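PDB 3HUR: alanine racemase, which belongs to the alanine racemase family, whose members join an N-terminal TIM-barrel domain to a C-terminal domain rich in beta strands. Local coordinates for residues 158-170 against 196-208. Numbering follows the deposited sequence.
Sequences DLFSVYTHFATAD and FDPSLFSMANSAT. With SO4 (sulfate ion), chain B.
Val162 points its CG2 methyl straight at the ring of Phe196, 3.8 Å from the ring centroid and 11° off the normal, a CH-pi contact over the face. The two belong to a beta-alpha-beta unit of the TIM barrel, in which helix 174-191 links strand 157-163 to the parallel strand 201-202. Branching at CB suits Val162 here: with CG1 anti to the backbone N (chi1 178°), CG2 is left to meet the aromatic face, while CB lies 4.0 Å from Phe201 CD1. Leu159 extends this apolar patch, its CD2 packing 3.7 Å from Leu200 CD1 and also against Phe196 CE1.

Leu200 O is gripped from opposite faces of its carbonyl plane by Val162 N and the small hydroxyl of Ser161. The ladder continues from Ser202 N to Val162 O and from Thr164 N to Ser202 O. Ser202 places its CB beside Tyr163 CB on the same face of the sheet, and its hydroxyl suits the site because OG is hydrogen-bonded to Ala222 O and Arg224 NE.

Beyond the strands, the flexible Met203 bends at chi3, bringing CE to the edge of the Phe166 ring, in its plane. Ala169 and Ala207 are small enough for their CB atoms to approach to 3.6 Å. Asn205 N-caps helix 206-211: its OD1 takes Thr208 N at 2.8 Å in a nearly straight bond (176°), while its ND2 gives a weak one to Phe166 O.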
loop_
_atom_site.group_PDB
_atom_site.type_symbol
_atom_site.label_atom_id
_atom_site.label_comp_id
_atom_site.label_asym_id
_atom_site.label_seq_id
_atom_site.Cartn_x
_atom_site.Cartn_y
_atom_site.Cartn_z
ATOM N N ASP A 158 45.951 1.340 -19.820
ATOM C CA ASP A 158 45.832 -0.028 -20.218
ATOM C C ASP A 158 44.388 -0.233 -20.629
ATOM O O ASP A 158 43.505 -0.156 -19.811
ATOM C CB ASP A 158 46.215 -0.907 -19.056
ATOM C CG ASP A 158 45.967 -2.331 -19.321
ATOM O OD1 ASP A 158 45.552 -2.639 -20.446
ATOM O OD2 ASP A 158 46.173 -3.146 -18.393
ATOM N N LEU A 159 44.158 -0.463 -21.911
ATOM C CA LEU A 159 42.828 -0.641 -22.427
ATOM C C LEU A 159 42.310 -2.016 -22.016
ATOM O O LEU A 159 42.840 -3.037 -22.413
ATOM C CB LEU A 159 42.864 -0.519 -23.928
ATOM C CG LEU A 159 41.533 -0.476 -24.642
ATOM C CD1 LEU A 159 40.641 0.605 -24.087
ATOM C CD2 LEU A 159 41.811 -0.259 -26.142
ATOM N N PHE A 160 41.265 -2.013 -21.191
ATOM C CA PHE A 160 40.738 -3.210 -20.596
ATOM C C PHE A 160 39.676 -3.774 -21.479
ATOM O O PHE A 160 39.520 -4.984 -21.560
ATOM C CB PHE A 160 40.136 -2.881 -19.209
ATOM C CG PHE A 160 39.599 -4.072 -18.500
ATOM C CD1 PHE A 160 38.251 -4.385 -18.557
ATOM C CD2 PHE A 160 40.444 -4.919 -17.816
ATOM C CE1 PHE A 160 37.760 -5.515 -17.925
ATOM C CE2 PHE A 160 39.958 -6.056 -17.173
ATOM C CZ PHE A 160 38.611 -6.345 -17.225
ATOM N N SER A 161 38.907 -2.900 -22.116
ATOM C CA SER A 161 37.780 -3.330 -22.952
ATOM C C SER A 161 37.390 -2.219 -23.890
ATOM O O SER A 161 37.543 -1.039 -23.552
ATOM C CB SER A 161 36.533 -3.697 -22.099
ATOM O OG SER A 161 35.815 -4.822 -22.623
ATOM N N VAL A 162 36.864 -2.603 -25.050
ATOM C CA VAL A 162 36.131 -1.707 -25.908
ATOM C C VAL A 162 34.785 -2.359 -25.991
ATOM O O VAL A 162 34.692 -3.537 -26.386
ATOM C CB VAL A 162 36.721 -1.608 -27.331
ATOM C CG1 VAL A 162 35.851 -0.686 -28.191
ATOM C CG2 VAL A 162 38.154 -1.133 -27.273
ATOM N N TYR A 163 33.740 -1.617 -25.619
ATOM C CA TYR A 163 32.488 -2.268 -25.263
ATOM C C TYR A 163 31.242 -1.462 -25.594
ATOM O O TYR A 163 31.290 -0.245 -25.730
ATOM C CB TYR A 163 32.490 -2.609 -23.756
ATOM C CG TYR A 163 32.175 -1.441 -22.869
ATOM C CD1 TYR A 163 33.122 -0.487 -22.612
ATOM C CD2 TYR A 163 30.903 -1.261 -22.342
ATOM C CE1 TYR A 163 32.840 0.626 -21.860
ATOM C CE2 TYR A 163 30.610 -0.156 -21.547
ATOM C CZ TYR A 163 31.596 0.781 -21.299
ATOM O OH TYR A 163 31.340 1.903 -20.526
ATOM N N THR A 164 30.126 -2.190 -25.701
ATOM C CA THR A 164 28.794 -1.609 -25.876
ATOM C C THR A 164 27.767 -2.595 -25.330
ATOM O O THR A 164 28.106 -3.705 -24.940
ATOM C CB THR A 164 28.484 -1.425 -27.391
ATOM O OG1 THR A 164 27.394 -0.517 -27.586
ATOM C CG2 THR A 164 28.139 -2.773 -28.055
ATOM N N HIS A 165 26.495 -2.249 -25.382
ATOM C CA HIS A 165 25.465 -3.300 -25.195
ATOM C C HIS A 165 24.215 -2.881 -25.907
ATOM O O HIS A 165 24.001 -1.678 -26.150
ATOM C CB HIS A 165 25.083 -3.452 -23.720
ATOM C CG HIS A 165 24.359 -2.255 -23.200
ATOM N ND1 HIS A 165 23.006 -2.261 -22.963
ATOM C CD2 HIS A 165 24.781 -0.981 -23.006
ATOM C CE1 HIS A 165 22.633 -1.047 -22.588
ATOM N NE2 HIS A 165 23.689 -0.251 -22.620
ATOM N N PHE A 166 23.365 -3.873 -26.118
ATOM C CA PHE A 166 22.160 -3.753 -26.895
ATOM C C PHE A 166 20.961 -3.575 -25.972
ATOM O O PHE A 166 20.681 -4.423 -25.171
ATOM C CB PHE A 166 22.012 -5.011 -27.783
ATOM C CG PHE A 166 23.154 -5.165 -28.766
ATOM C CD1 PHE A 166 23.172 -4.438 -29.960
ATOM C CD2 PHE A 166 24.247 -5.958 -28.479
ATOM C CE1 PHE A 166 24.263 -4.518 -30.845
ATOM C CE2 PHE A 166 25.314 -6.058 -29.373
ATOM C CZ PHE A 166 25.312 -5.337 -30.562
ATOM N N ALA A 167 20.255 -2.461 -26.116
ATOM C CA ALA A 167 19.074 -2.172 -25.336
ATOM C C ALA A 167 17.898 -3.093 -25.583
ATOM O O ALA A 167 17.084 -3.296 -24.687
ATOM C CB ALA A 167 18.646 -0.765 -25.577
ATOM N N THR A 168 17.757 -3.660 -26.766
ATOM C CA THR A 168 16.503 -4.320 -27.053
ATOM C C THR A 168 16.664 -5.818 -27.248
ATOM O O THR A 168 15.789 -6.494 -27.812
ATOM C CB THR A 168 15.797 -3.654 -28.245
ATOM O OG1 THR A 168 16.650 -3.722 -29.379
ATOM C CG2 THR A 168 15.441 -2.156 -27.919
ATOM N N ALA A 169 17.756 -6.358 -26.734
ATOM C CA ALA A 169 17.946 -7.798 -26.753
ATOM C C ALA A 169 16.908 -8.517 -25.863
ATOM O O ALA A 169 16.537 -9.637 -26.167
ATOM C CB ALA A 169 19.376 -8.150 -26.330
ATOM N N ASP A 170 16.447 -7.860 -24.787
ATOM C CA ASP A 170 15.453 -8.419 -23.832
ATOM C C ASP A 170 13.988 -8.083 -24.142
ATOM O O ASP A 170 13.081 -8.487 -23.388
ATOM C CB ASP A 170 15.751 -7.961 -22.392
ATOM C CG ASP A 170 15.487 -6.447 -22.155
ATOM O OD1 ASP A 170 15.248 -5.684 -23.123
ATOM O OD2 ASP A 170 15.545 -6.012 -20.977
ATOM N N PHE A 196 41.576 -2.326 -33.385
ATOM C CA PHE A 196 41.537 -2.755 -31.988
ATOM C C PHE A 196 41.868 -4.214 -31.901
ATOM O O PHE A 196 41.300 -5.004 -32.624
ATOM C CB PHE A 196 40.145 -2.548 -31.363
ATOM C CG PHE A 196 39.871 -1.148 -30.930
ATOM C CD1 PHE A 196 40.705 -0.522 -30.038
ATOM C CD2 PHE A 196 38.768 -0.477 -31.400
ATOM C CE1 PHE A 196 40.471 0.766 -29.635
ATOM C CE2 PHE A 196 38.511 0.826 -31.012
ATOM C CZ PHE A 196 39.355 1.453 -30.127
ATOM N N ASP A 197 42.763 -4.579 -30.992
ATOM C CA ASP A 197 42.938 -5.995 -30.644
ATOM C C ASP A 197 41.550 -6.543 -30.307
ATOM O O ASP A 197 40.931 -6.110 -29.366
ATOM C CB ASP A 197 43.909 -6.144 -29.473
ATOM C CG ASP A 197 44.043 -7.587 -28.980
ATOM O OD1 ASP A 197 43.215 -8.464 -29.336
ATOM O OD2 ASP A 197 44.991 -7.851 -28.206
ATOM N N PRO A 198 41.039 -7.474 -31.114
ATOM C CA PRO A 198 39.685 -7.968 -30.981
ATOM C C PRO A 198 39.387 -8.740 -29.696
ATOM O O PRO A 198 38.213 -8.973 -29.370
ATOM C CB PRO A 198 39.572 -8.931 -32.170
ATOM C CG PRO A 198 40.981 -9.421 -32.343
ATOM C CD PRO A 198 41.747 -8.163 -32.211
ATOM N N SER A 199 40.407 -9.204 -29.005
ATOM C CA SER A 199 40.165 -9.868 -27.738
ATOM C C SER A 199 39.697 -8.864 -26.641
ATOM O O SER A 199 39.324 -9.291 -25.566
ATOM C CB SER A 199 41.420 -10.591 -27.280
ATOM O OG SER A 199 42.442 -9.642 -27.219
ATOM N N LEU A 200 39.729 -7.558 -26.923
ATOM C CA LEU A 200 39.222 -6.544 -26.021
ATOM C C LEU A 200 37.694 -6.247 -26.186
ATOM O O LEU A 200 37.103 -5.442 -25.444
ATOM C CB LEU A 200 40.014 -5.258 -26.262
ATOM C CG LEU A 200 41.542 -5.298 -26.064
ATOM C CD1 LEU A 200 42.184 -3.933 -26.427
ATOM C CD2 LEU A 200 41.943 -5.684 -24.600
ATOM N N PHE A 201 37.042 -6.872 -27.161
ATOM C CA PHE A 201 35.677 -6.508 -27.446
ATOM C C PHE A 201 34.732 -7.110 -26.428
ATOM O O PHE A 201 34.835 -8.269 -26.090
ATOM C CB PHE A 201 35.275 -6.924 -28.860
ATOM C CG PHE A 201 35.877 -6.064 -29.964
ATOM C CD1 PHE A 201 36.115 -4.707 -29.781
ATOM C CD2 PHE A 201 36.176 -6.632 -31.197
ATOM C CE1 PHE A 201 36.662 -3.938 -30.797
ATOM C CE2 PHE A 201 36.722 -5.872 -32.242
ATOM C CZ PHE A 201 36.967 -4.527 -32.039
ATOM N N SER A 202 33.812 -6.315 -25.918
ATOM C CA SER A 202 32.771 -6.853 -25.078
ATOM C C SER A 202 31.459 -6.314 -25.533
ATOM O O SER A 202 31.227 -5.111 -25.459
ATOM C CB SER A 202 32.966 -6.495 -23.590
ATOM O OG SER A 202 31.909 -7.061 -22.824
ATOM N N MET A 203 30.580 -7.224 -25.929
ATOM C CA MET A 203 29.348 -6.837 -26.571
ATOM C C MET A 203 28.091 -7.280 -25.829
ATOM O O MET A 203 27.067 -6.616 -25.967
ATOM C CB MET A 203 29.332 -7.399 -28.043
ATOM C CG MET A 203 30.368 -6.695 -28.980
ATOM S SD MET A 203 30.400 -7.197 -30.721
ATOM C CE MET A 203 28.992 -6.346 -31.302
ATOM N N ALA A 204 28.170 -8.387 -25.071
ATOM C CA ALA A 204 26.985 -9.139 -24.634
ATOM C C ALA A 204 26.578 -8.924 -23.175
ATOM O O ALA A 204 27.260 -9.401 -22.254
ATOM C CB ALA A 204 27.220 -10.599 -24.863
ATOM N N ASN A 205 25.440 -8.250 -22.974
ATOM C CA ASN A 205 24.748 -8.240 -21.659
ATOM C C ASN A 205 23.994 -9.536 -21.527
ATOM O O ASN A 205 24.218 -10.449 -22.314
ATOM C CB ASN A 205 23.817 -7.041 -21.508
ATOM C CG ASN A 205 22.652 -7.080 -22.477
ATOM O OD1 ASN A 205 22.359 -8.120 -23.098
ATOM N ND2 ASN A 205 21.973 -5.938 -22.618
ATOM N N SER A 206 23.135 -9.647 -20.509
ATOM C CA SER A 206 22.497 -10.927 -20.184
ATOM C C SER A 206 21.635 -11.408 -21.326
ATOM O O SER A 206 21.595 -12.590 -21.655
ATOM C CB SER A 206 21.615 -10.802 -18.920
ATOM O OG SER A 206 22.344 -10.902 -17.694
ATOM N N ALA A 207 20.882 -10.479 -21.868
ATOM C CA ALA A 207 19.878 -10.778 -22.863
ATOM C C ALA A 207 20.582 -11.192 -24.203
ATOM O O ALA A 207 20.206 -12.189 -24.846
ATOM C CB ALA A 207 18.952 -9.541 -23.039
ATOM N N THR A 208 21.634 -10.451 -24.554
ATOM C CA THR A 208 22.447 -10.780 -25.666
ATOM C C THR A 208 23.006 -12.167 -25.468
ATOM O O THR A 208 22.940 -13.010 -26.387
ATOM C CB THR A 208 23.561 -9.771 -25.873
ATOM O OG1 THR A 208 23.031 -8.447 -25.782
ATOM C CG2 THR A 208 24.172 -9.936 -27.267
HETATM S S SO4 B . 22.384 -7.030 -17.576
HETATM O O1 SO4 B . 21.417 -7.084 -16.510
HETATM O O2 SO4 B . 21.834 -6.553 -18.818
HETATM O O3 SO4 B . 23.366 -6.041 -17.244
HETATM O O4 SO4 B . 22.823 -8.411 -17.699
HETATM O O HOH W 1 24.482 -6.502 -24.893
#